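Local coordinates for protein SPT6 (Antonospora locustae, PDB 2XP1) that acts as a transcription elongation factor, probably also a histone chaperone, whose tandem SH2 domains enable interaction with RNA polymerase II, at residues K103-P108 with E112-S117; Y125-S130 with G135-A140; S162-K165 with S169-A172. One frame throughout, in Å; residues are numbered along the deposited sequence.

Contact 1 of 3, residues K103-P108 with E112-S117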
loop_
_atom_site.group_PDB
_atom_site.type_symbol
_atom_site.label_atom_id
_atom_site.label_comp_id
_atom_site.label_asym_id
_atom_site.label_seq_id
_atom_site.Cartn_x
_atom_site.Cartn_y
_atom_site.Cartn_z
ATOM N N LYS A 103 11.912 -23.000 2.328
ATOM C CA LYS A 103 11.928 -23.014 0.857
ATOM C C LYS A 103 12.790 -21.929 0.175
ATOM O O LYS A 103 12.849 -21.870 -1.058
ATOM C CB LYS A 103 10.489 -22.961 0.303
ATOM C CG LYS A 103 9.606 -24.136 0.669
ATOM C CD LYS A 103 9.811 -25.313 -0.278
ATOM C CE LYS A 103 10.811 -26.320 0.254
ATOM N NZ LYS A 103 10.195 -27.268 1.242
ATOM N N TYR A 104 13.445 -21.074 0.967
ATOM C CA TYR A 104 14.385 -20.083 0.432
ATOM C C TYR A 104 15.763 -20.665 0.108
ATOM O O TYR A 104 16.338 -21.372 0.937
ATOM C CB TYR A 104 14.574 -18.963 1.432
ATOM C CG TYR A 104 15.551 -17.902 0.968
ATOM C CD1 TYR A 104 15.115 -16.827 0.184
ATOM C CD2 TYR A 104 16.911 -17.975 1.307
ATOM C CE1 TYR A 104 16.005 -15.838 -0.245
ATOM C CE2 TYR A 104 17.817 -16.983 0.882
ATOM C CZ TYR A 104 17.358 -15.917 0.111
ATOM O OH TYR A 104 18.238 -14.931 -0.318
ATOM N N PHE A 105 16.290 -20.340 -1.077
ATOM C CA PHE A 105 17.704 -20.585 -1.415
ATOM C C PHE A 105 18.440 -19.293 -1.754
ATOM O O PHE A 105 17.831 -18.336 -2.222
ATOM C CB PHE A 105 17.847 -21.560 -2.585
ATOM C CG PHE A 105 17.349 -22.924 -2.286
ATOM C CD1 PHE A 105 15.993 -23.221 -2.393
ATOM C CD2 PHE A 105 18.233 -23.923 -1.863
ATOM C CE1 PHE A 105 15.520 -24.487 -2.088
ATOM C CE2 PHE A 105 17.776 -25.196 -1.561
ATOM C CZ PHE A 105 16.415 -25.486 -1.676
ATOM N N ASN A 106 19.760 -19.302 -1.544
ATOM C CA ASN A 106 20.672 -18.179 -1.852
ATOM C C ASN A 106 21.053 -17.990 -3.304
ATOM O O ASN A 106 21.380 -16.876 -3.711
ATOM C CB ASN A 106 21.964 -18.284 -1.051
ATOM C CG ASN A 106 21.827 -17.710 0.337
ATOM O OD1 ASN A 106 21.779 -18.465 1.328
ATOM N ND2 ASN A 106 21.735 -16.366 0.429
ATOM N N SER A 107 21.037 -19.050 -4.100
ATOM C CA SER A 107 21.180 -18.816 -5.531
ATOM C C SER A 107 20.200 -19.632 -6.371
ATOM O O SER A 107 19.831 -20.757 -5.998
ATOM C CB SER A 107 22.637 -18.968 -6.006
ATOM O OG SER A 107 22.847 -20.152 -6.763
ATOM N N PRO A 108 19.746 -19.037 -7.490
ATOM C CA PRO A 108 19.048 -19.721 -8.578
ATOM C C PRO A 108 19.752 -21.023 -8.942
ATOM O O PRO A 108 19.119 -22.092 -8.964
ATOM C CB PRO A 108 19.162 -18.725 -9.754
ATOM C CG PRO A 108 19.842 -17.480 -9.205
ATOM C CD PRO A 108 19.788 -17.582 -7.713
ATOM N N GLU A 112 18.487 -24.818 -8.102
ATOM C CA GLU A 112 18.455 -25.687 -9.283
ATOM C C GLU A 112 18.299 -27.163 -8.891
ATOM O O GLU A 112 17.497 -27.879 -9.497
ATOM C CB GLU A 112 19.728 -25.462 -10.138
ATOM C CG GLU A 112 20.148 -26.616 -11.104
ATOM C CD GLU A 112 21.572 -26.460 -11.710
ATOM O OE1 GLU A 112 22.202 -25.387 -11.525
ATOM O OE2 GLU A 112 22.055 -27.412 -12.376
ATOM N N LYS A 113 19.063 -27.620 -7.896
ATOM C CA LYS A 113 19.021 -29.027 -7.482
ATOM C C LYS A 113 17.594 -29.460 -7.192
ATOM O O LYS A 113 17.091 -30.436 -7.773
ATOM C CB LYS A 113 19.908 -29.297 -6.250
ATOM C CG LYS A 113 19.800 -30.748 -5.703
ATOM C CD LYS A 113 20.739 -31.054 -4.514
ATOM C CE LYS A 113 20.713 -32.553 -4.168
ATOM N NZ LYS A 113 21.615 -32.923 -3.042
ATOM N N LEU A 114 16.952 -28.707 -6.300
ATOM C CA LEU A 114 15.619 -29.032 -5.832
ATOM C C LEU A 114 14.598 -29.068 -6.974
ATOM O O LEU A 114 13.817 -30.015 -7.071
ATOM C CB LEU A 114 15.196 -28.079 -4.717
ATOM C CG LEU A 114 14.034 -28.563 -3.842
ATOM C CD1 LEU A 114 14.451 -29.671 -2.851
ATOM C CD2 LEU A 114 13.391 -27.383 -3.114
ATOM N N LEU A 115 14.624 -28.063 -7.850
ATOM C CA LEU A 115 13.702 -28.020 -8.990
ATOM C C LEU A 115 13.846 -29.239 -9.933
ATOM O O LEU A 115 12.905 -29.583 -10.648
ATOM C CB LEU A 115 13.831 -26.699 -9.773
ATOM C CG LEU A 115 13.388 -25.322 -9.249
ATOM C CD1 LEU A 115 13.972 -24.241 -10.124
ATOM C CD2 LEU A 115 11.886 -25.124 -9.197
ATOM N N SER A 116 15.013 -29.888 -9.911
ATOM C CA SER A 116 15.316 -31.009 -10.811
ATOM C C SER A 116 14.946 -32.338 -10.207
ATOM O O SER A 116 14.955 -33.367 -10.904
ATOM C CB SER A 116 16.807 -31.043 -11.158
ATOM O OG SER A 116 17.144 -30.033 -12.092
ATOM N N SER A 117 14.639 -32.319 -8.910
ATOM C CA SER A 117 14.317 -33.540 -8.163
ATOM C C SER A 117 12.889 -34.017 -8.417
ATOM O O SER A 117 12.481 -35.055 -7.893
ATOM C CB SER A 117 14.518 -33.319 -6.664
ATOM O OG SER A 117 13.489 -32.497 -6.137
#

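Contact 2 of 3, residues Y125-S130 with G135-A140. With SO4 (sulfate ion), chain C.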
loop_
_atom_site.group_PDB
_atom_site.type_symbol
_atom_site.label_atom_id
_atom_site.label_comp_id
_atom_site.label_asym_id
_atom_site.label_seq_id
_atom_site.Cartn_x
_atom_site.Cartn_y
_atom_site.Cartn_z
ATOM N N TYR A 125 8.874 -26.428 -5.513
ATOM C CA TYR A 125 9.014 -25.004 -5.661
ATOM C C TYR A 125 10.090 -24.483 -4.787
ATOM O O TYR A 125 10.392 -25.080 -3.764
ATOM C CB TYR A 125 7.710 -24.301 -5.338
ATOM C CG TYR A 125 7.176 -24.551 -3.953
ATOM C CD1 TYR A 125 7.435 -23.652 -2.919
ATOM C CD2 TYR A 125 6.416 -25.692 -3.666
ATOM C CE1 TYR A 125 6.921 -23.868 -1.633
ATOM C CE2 TYR A 125 5.909 -25.920 -2.391
ATOM C CZ TYR A 125 6.160 -24.989 -1.379
ATOM O OH TYR A 125 5.670 -25.203 -0.103
ATOM N N ALA A 126 10.659 -23.347 -5.187
ATOM C CA ALA A 126 11.789 -22.785 -4.467
ATOM C C ALA A 126 11.652 -21.313 -4.491
ATOM O O ALA A 126 10.908 -20.794 -5.315
ATOM C CB ALA A 126 13.100 -23.209 -5.119
ATOM N N PHE A 127 12.355 -20.629 -3.592
ATOM C CA PHE A 127 12.380 -19.157 -3.611
ATOM C C PHE A 127 13.818 -18.682 -3.588
ATOM O O PHE A 127 14.620 -19.235 -2.878
ATOM C CB PHE A 127 11.684 -18.538 -2.396
ATOM C CG PHE A 127 10.231 -18.787 -2.327
ATOM C CD1 PHE A 127 9.741 -19.968 -1.751
ATOM C CD2 PHE A 127 9.338 -17.825 -2.778
ATOM C CE1 PHE A 127 8.384 -20.222 -1.660
ATOM C CE2 PHE A 127 7.965 -18.037 -2.704
ATOM C CZ PHE A 127 7.468 -19.267 -2.125
ATOM N N TYR A 128 14.108 -17.638 -4.365
ATOM C CA TYR A 128 15.395 -16.968 -4.369
ATOM C C TYR A 128 15.224 -15.524 -4.820
ATOM O O TYR A 128 14.278 -15.208 -5.528
ATOM C CB TYR A 128 16.387 -17.707 -5.251
ATOM C CG TYR A 128 15.921 -18.060 -6.660
ATOM C CD1 TYR A 128 16.184 -17.201 -7.741
ATOM C CD2 TYR A 128 15.264 -19.267 -6.920
ATOM C CE1 TYR A 128 15.790 -17.523 -9.029
ATOM C CE2 TYR A 128 14.861 -19.600 -8.213
ATOM C CZ TYR A 128 15.130 -18.717 -9.252
ATOM O OH TYR A 128 14.741 -19.026 -10.525
ATOM N N PHE A 129 16.109 -14.637 -4.381
ATOM C CA PHE A 129 16.003 -13.234 -4.778
ATOM C C PHE A 129 16.403 -13.120 -6.205
ATOM O O PHE A 129 17.305 -13.819 -6.635
ATOM C CB PHE A 129 16.911 -12.345 -3.937
ATOM C CG PHE A 129 16.363 -12.098 -2.581
ATOM C CD1 PHE A 129 17.011 -12.569 -1.474
ATOM C CD2 PHE A 129 15.165 -11.446 -2.418
ATOM C CE1 PHE A 129 16.500 -12.354 -0.219
ATOM C CE2 PHE A 129 14.641 -11.270 -1.169
ATOM C CZ PHE A 129 15.327 -11.738 -0.061
ATOM N N SER A 130 15.712 -12.229 -6.907
ATOM C CA SER A 130 15.991 -11.911 -8.311
ATOM C C SER A 130 17.219 -11.032 -8.401
ATOM O O SER A 130 17.334 -10.048 -7.655
ATOM C CB SER A 130 14.811 -11.119 -8.940
ATOM O OG SER A 130 15.105 -10.766 -10.306
ATOM N N GLY A 135 15.206 -6.466 -5.615
ATOM C CA GLY A 135 14.002 -6.055 -4.904
ATOM C C GLY A 135 12.885 -7.066 -5.109
ATOM O O GLY A 135 11.942 -7.093 -4.327
ATOM N N LYS A 136 12.959 -7.875 -6.164
ATOM C CA LYS A 136 11.990 -8.967 -6.344
ATOM C C LYS A 136 12.454 -10.327 -5.776
ATOM O O LYS A 136 13.592 -10.776 -5.983
ATOM C CB LYS A 136 11.657 -9.170 -7.826
ATOM C CG LYS A 136 11.084 -7.930 -8.551
ATOM C CD LYS A 136 9.722 -7.544 -7.979
ATOM C CE LYS A 136 9.383 -6.067 -8.212
ATOM N NZ LYS A 136 7.943 -5.788 -7.807
ATOM N N LEU A 137 11.538 -11.035 -5.151
ATOM C CA LEU A 137 11.772 -12.455 -4.842
ATOM C C LEU A 137 11.200 -13.321 -5.963
ATOM O O LEU A 137 10.024 -13.204 -6.293
ATOM C CB LEU A 137 11.061 -12.822 -3.541
ATOM C CG LEU A 137 11.083 -14.279 -3.088
ATOM C CD1 LEU A 137 12.428 -14.688 -2.620
ATOM C CD2 LEU A 137 10.058 -14.362 -1.982
ATOM N N THR A 138 12.015 -14.214 -6.511
ATOM C CA THR A 138 11.557 -15.167 -7.514
ATOM C C THR A 138 10.950 -16.393 -6.857
ATOM O O THR A 138 11.569 -17.030 -6.012
ATOM C CB THR A 138 12.702 -15.527 -8.480
ATOM O OG1 THR A 138 13.168 -14.324 -9.090
ATOM C CG2 THR A 138 12.269 -16.456 -9.574
ATOM N N PHE A 139 9.696 -16.672 -7.214
ATOM C CA PHE A 139 9.013 -17.914 -6.880
ATOM C C PHE A 139 9.119 -18.820 -8.109
ATOM O O PHE A 139 8.515 -18.520 -9.140
ATOM C CB PHE A 139 7.526 -17.653 -6.581
ATOM C CG PHE A 139 6.704 -18.900 -6.478
ATOM C CD1 PHE A 139 7.060 -19.918 -5.576
ATOM C CD2 PHE A 139 5.580 -19.081 -7.284
ATOM C CE1 PHE A 139 6.303 -21.092 -5.478
ATOM C CE2 PHE A 139 4.802 -20.254 -7.194
ATOM C CZ PHE A 139 5.171 -21.257 -6.294
ATOM N N ALA A 140 9.887 -19.907 -7.975
ATOM C CA ALA A 140 10.141 -20.867 -9.047
ATOM C C ALA A 140 9.432 -22.168 -8.750
ATOM O O ALA A 140 9.493 -22.672 -7.634
ATOM C CB ALA A 140 11.637 -21.145 -9.193
HETATM S S SO4 C . 15.934 -13.650 -12.009
HETATM O O1 SO4 C . 16.118 -14.366 -13.275
HETATM O O2 SO4 C . 17.225 -13.084 -11.592
HETATM O O3 SO4 C . 15.465 -14.558 -10.968
HETATM O O4 SO4 C . 14.939 -12.603 -12.193
HETATM O O HOH W 1 15.984 -9.192 -5.641
#

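Contact 3 of 3, residues S162-K165 with S169-A172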
loop_
_atom_site.group_PDB
_atom_site.type_symbol
_atom_site.label_atom_id
_atom_site.label_comp_id
_atom_site.label_asym_id
_atom_site.label_seq_id
_atom_site.Cartn_x
_atom_site.Cartn_y
_atom_site.Cartn_z
ATOM N N SER A 162 -2.451 -9.112 -4.908
ATOM C CA SER A 162 -2.500 -9.607 -3.539
ATOM C C SER A 162 -1.262 -9.295 -2.686
ATOM O O SER A 162 -0.225 -8.978 -3.197
ATOM C CB SER A 162 -2.772 -11.104 -3.596
ATOM O OG SER A 162 -3.961 -11.336 -4.333
ATOM N N THR A 163 -1.396 -9.439 -1.382
ATOM C CA THR A 163 -0.417 -8.995 -0.416
ATOM C C THR A 163 -0.333 -10.022 0.726
ATOM O O THR A 163 -1.352 -10.574 1.129
ATOM C CB THR A 163 -0.756 -7.526 0.024
ATOM O OG1 THR A 163 -0.285 -6.617 -0.984
ATOM C CG2 THR A 163 -0.127 -7.126 1.326
ATOM N N PHE A 164 0.892 -10.301 1.199
ATOM C CA PHE A 164 1.180 -11.350 2.217
ATOM C C PHE A 164 2.251 -10.952 3.260
ATOM O O PHE A 164 3.263 -10.304 2.932
ATOM C CB PHE A 164 1.601 -12.665 1.533
ATOM C CG PHE A 164 0.695 -13.080 0.405
ATOM C CD1 PHE A 164 1.026 -12.768 -0.911
ATOM C CD2 PHE A 164 -0.510 -13.737 0.662
ATOM C CE1 PHE A 164 0.199 -13.116 -1.944
ATOM C CE2 PHE A 164 -1.362 -14.093 -0.380
ATOM C CZ PHE A 164 -1.002 -13.779 -1.690
ATOM N N LYS A 165 2.025 -11.325 4.523
ATOM C CA LYS A 165 3.033 -11.091 5.565
ATOM C C LYS A 165 4.305 -11.956 5.417
ATOM O O LYS A 165 5.401 -11.521 5.782
ATOM C CB LYS A 165 2.425 -11.179 6.982
ATOM C CG LYS A 165 1.888 -12.517 7.440
ATOM C CD LYS A 165 1.903 -12.543 8.969
ATOM C CE LYS A 165 1.294 -13.804 9.569
ATOM N NZ LYS A 165 1.151 -13.687 11.051
ATOM N N SER A 169 1.880 -17.862 3.923
ATOM C CA SER A 169 0.521 -17.468 3.543
ATOM C C SER A 169 0.450 -17.327 2.036
ATOM O O SER A 169 -0.573 -17.739 1.425
ATOM C CB SER A 169 -0.013 -16.221 4.289
ATOM O OG SER A 169 0.980 -15.271 4.625
ATOM N N PHE A 170 1.542 -16.804 1.448
ATOM C CA PHE A 170 1.669 -16.773 -0.012
ATOM C C PHE A 170 1.506 -18.174 -0.610
ATOM O O PHE A 170 0.684 -18.379 -1.520
ATOM C CB PHE A 170 2.984 -16.141 -0.517
ATOM C CG PHE A 170 3.233 -16.413 -1.973
ATOM C CD1 PHE A 170 2.534 -15.708 -2.955
ATOM C CD2 PHE A 170 4.109 -17.412 -2.361
ATOM C CE1 PHE A 170 2.715 -15.976 -4.293
ATOM C CE2 PHE A 170 4.304 -17.694 -3.707
ATOM C CZ PHE A 170 3.605 -16.959 -4.679
ATOM N N VAL A 171 2.296 -19.120 -0.105
ATOM C CA VAL A 171 2.180 -20.524 -0.522
ATOM C C VAL A 171 0.716 -20.987 -0.463
ATOM O O VAL A 171 0.166 -21.509 -1.457
ATOM C CB VAL A 171 3.070 -21.441 0.344
ATOM C CG1 VAL A 171 2.738 -22.927 0.099
ATOM C CG2 VAL A 171 4.532 -21.153 0.067
ATOM N N ALA A 172 0.091 -20.757 0.694
ATOM C CA ALA A 172 -1.291 -21.158 0.937
ATOM C C ALA A 172 -2.223 -20.657 -0.167
ATOM O O ALA A 172 -3.044 -21.410 -0.688
ATOM C CB ALA A 172 -1.759 -20.659 2.308
#

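Contact 1 of 3, residues K103-P108 with E112-S117
The backbones of Pro108 and Glu112 come within 6.0 Å at their CA atoms, whereas the CA atoms of Lys103 and Leu114 are 9.7 Å apart, so the irregular loop 103-108 and the short helix 112-116 diverge away from the turn joining them. Side chains bridge the wide end. Phe105 has its CG beside the backbone N and anti to the carbonyl carbon (chi1 -65°), which directs its ring at the helix, where CE1 lies 3.7 Å from Leu114 CD2. That methyl approaches the ring obliquely, meeting both CE1 and CZ, and makes the close approach for the leucine; the two side chains cross at about a right angle. Leu114 offers this branch because CG stands anti to its backbone N (chi1 -161°). Lys103 adds a looser apolar touch through its aliphatic chain, with CE 4.4 Å from Leu114 CD2. At the narrow end Glu112 takes part through its first carbon: CB lies 3.6 Å from Pro108 O, while the rest of the chain runs out extended on the surface.

Within 112-117, Leu114 O accepts two bonds from Ser117, from N at 3.1 Å and from OG at 2.7 Å, the hydroxyl meeting a lone pair in the carbonyl plane at a C=O...donor angle of 140°. Outside the segments, Ser107 OG bonds to Asp110 N in the intervening turn, and Pro108 touches Tyr128 of strand 124-129. Lys103 and Phe105 make backbone bonds to Phe127, which set 103-105 alongside the edge strand of the sheet. This pairing, followed by a helix, is consistent with the start of an SH2 domain, where a first strand leads into the first helix; here it would open the second SH2 unit of the tandem.

Contact 2 of 3, residues Y125-S130 with G135-A140
Tyr128 and Thr138 form a hydrogen-bonded antiparallel pair in which Thr138 CB sits over one face of the Tyr128 ring, offset toward its rim, in a CH-pi contact 4.1 Å from the ring centroid and 24° off its normal. Tyr128 CG lies between the backbone N and the carbonyl carbon (chi1 50°), a torsion that swings the ring across to the neighbouring strand, where CE2 also reaches Ala140 CB at 3.7 Å. On the reverse face of the hairpin Phe127 and Phe139 meet obliquely, their planes at 34° and their centroids 5.2 Å apart. Flanking this pair, Phe127 CD2 touches Leu137 CD2 at 3.6 Å and Tyr125 CB touches Phe139 CE1 at 3.5 Å. Five backbone bonds hold the register.

Ser130 OG donates to sulfate O4 at 2.6 Å and Thr138 OG1 to O3 at 3.0 Å. Tyr150 OH and the backbone N atoms of Arg131 and Lys132 also bond this ion, probably from the crystallisation liquor; its place after strand 124-129 is consistent with an SH2 phosphate pocket. Strand 136-142 continues the sheet to strand 146-153; Phe127 and Phe139 face helix 167-175, Tyr128 faces Pro108 and Ala111, and Phe129 packs on helix 80-100.

Contact 3 of 3, residues S162-K165 with S169-A172
Phe164 and Phe170 carry this contact as an offset edge-to-face pair: the edge of Phe170 is turned toward the face of Phe164, with planes at 76° and centroids 5.5 Å apart. The closest atoms are Phe164 CE1 and Phe170 CD1 at 3.6 Å, and CE1 lies near the plane of the Phe170 ring. The same face of Phe164 also receives backbone, for Phe170 CA stands 3.9 Å from the ring centroid, almost on the ring normal, in a CH-pi contact. One phenylalanine thus meets the other with both its alpha carbon and its ring edge.

Two different first torsions make this possible. In Phe164 the ring carbon CG is anti to the carbonyl carbon (chi1 -48°), which carries the ring off the strand and lays it against the first turn of the helix. In Phe170 CG is anti to the backbone N instead (chi1 166°), and the ring leaves the helix past the rim of Phe164 rather than over its centre.

Ser169 adds a looser contact beside the ring. Its carbonyl carbon C is 4.0 Å from Phe164 CD2, and its OG is 4.0 Å from Lys165 CG, a contact of the aliphatic root of the lysine. The polar partner of that hydroxyl is Asp166 OD1, which accepts a hydrogen bond just ahead of the helix. Beyond the pair, Phe170 meets Phe139 and Tyr159 edge-to-face, and Phe164 touches Tyr173; Lys165 packs on Asn161 of the second subunit.

A terminal strand that turns directly into a helix, with aromatic side chains sealing the joint, fits the C-terminal part of an SH2 domain, where the second helix packs on the face of the sheet remote from the first.

The three contacts follow one another along the chain without overlap, and probably belong to the second SH2 unit of the tandem. Contacts 1 and 2 lie closest, with centres 10 Å apart, joined by probable backbone hydrogen bonds from 103-108 to strand 124-129. Contacts 2 and 3, centres 14 Å apart, reach the same antiparallel sheet, and Phe127 and Phe139 pack on Phe170. Contacts 1 and 3 do not touch; their centres are 20 Å apart and their nearest atoms about 6 Å. The hairpin of contact 2 therefore lies between the two helical elements, as the central sheet of an SH2 fold lies between its helices.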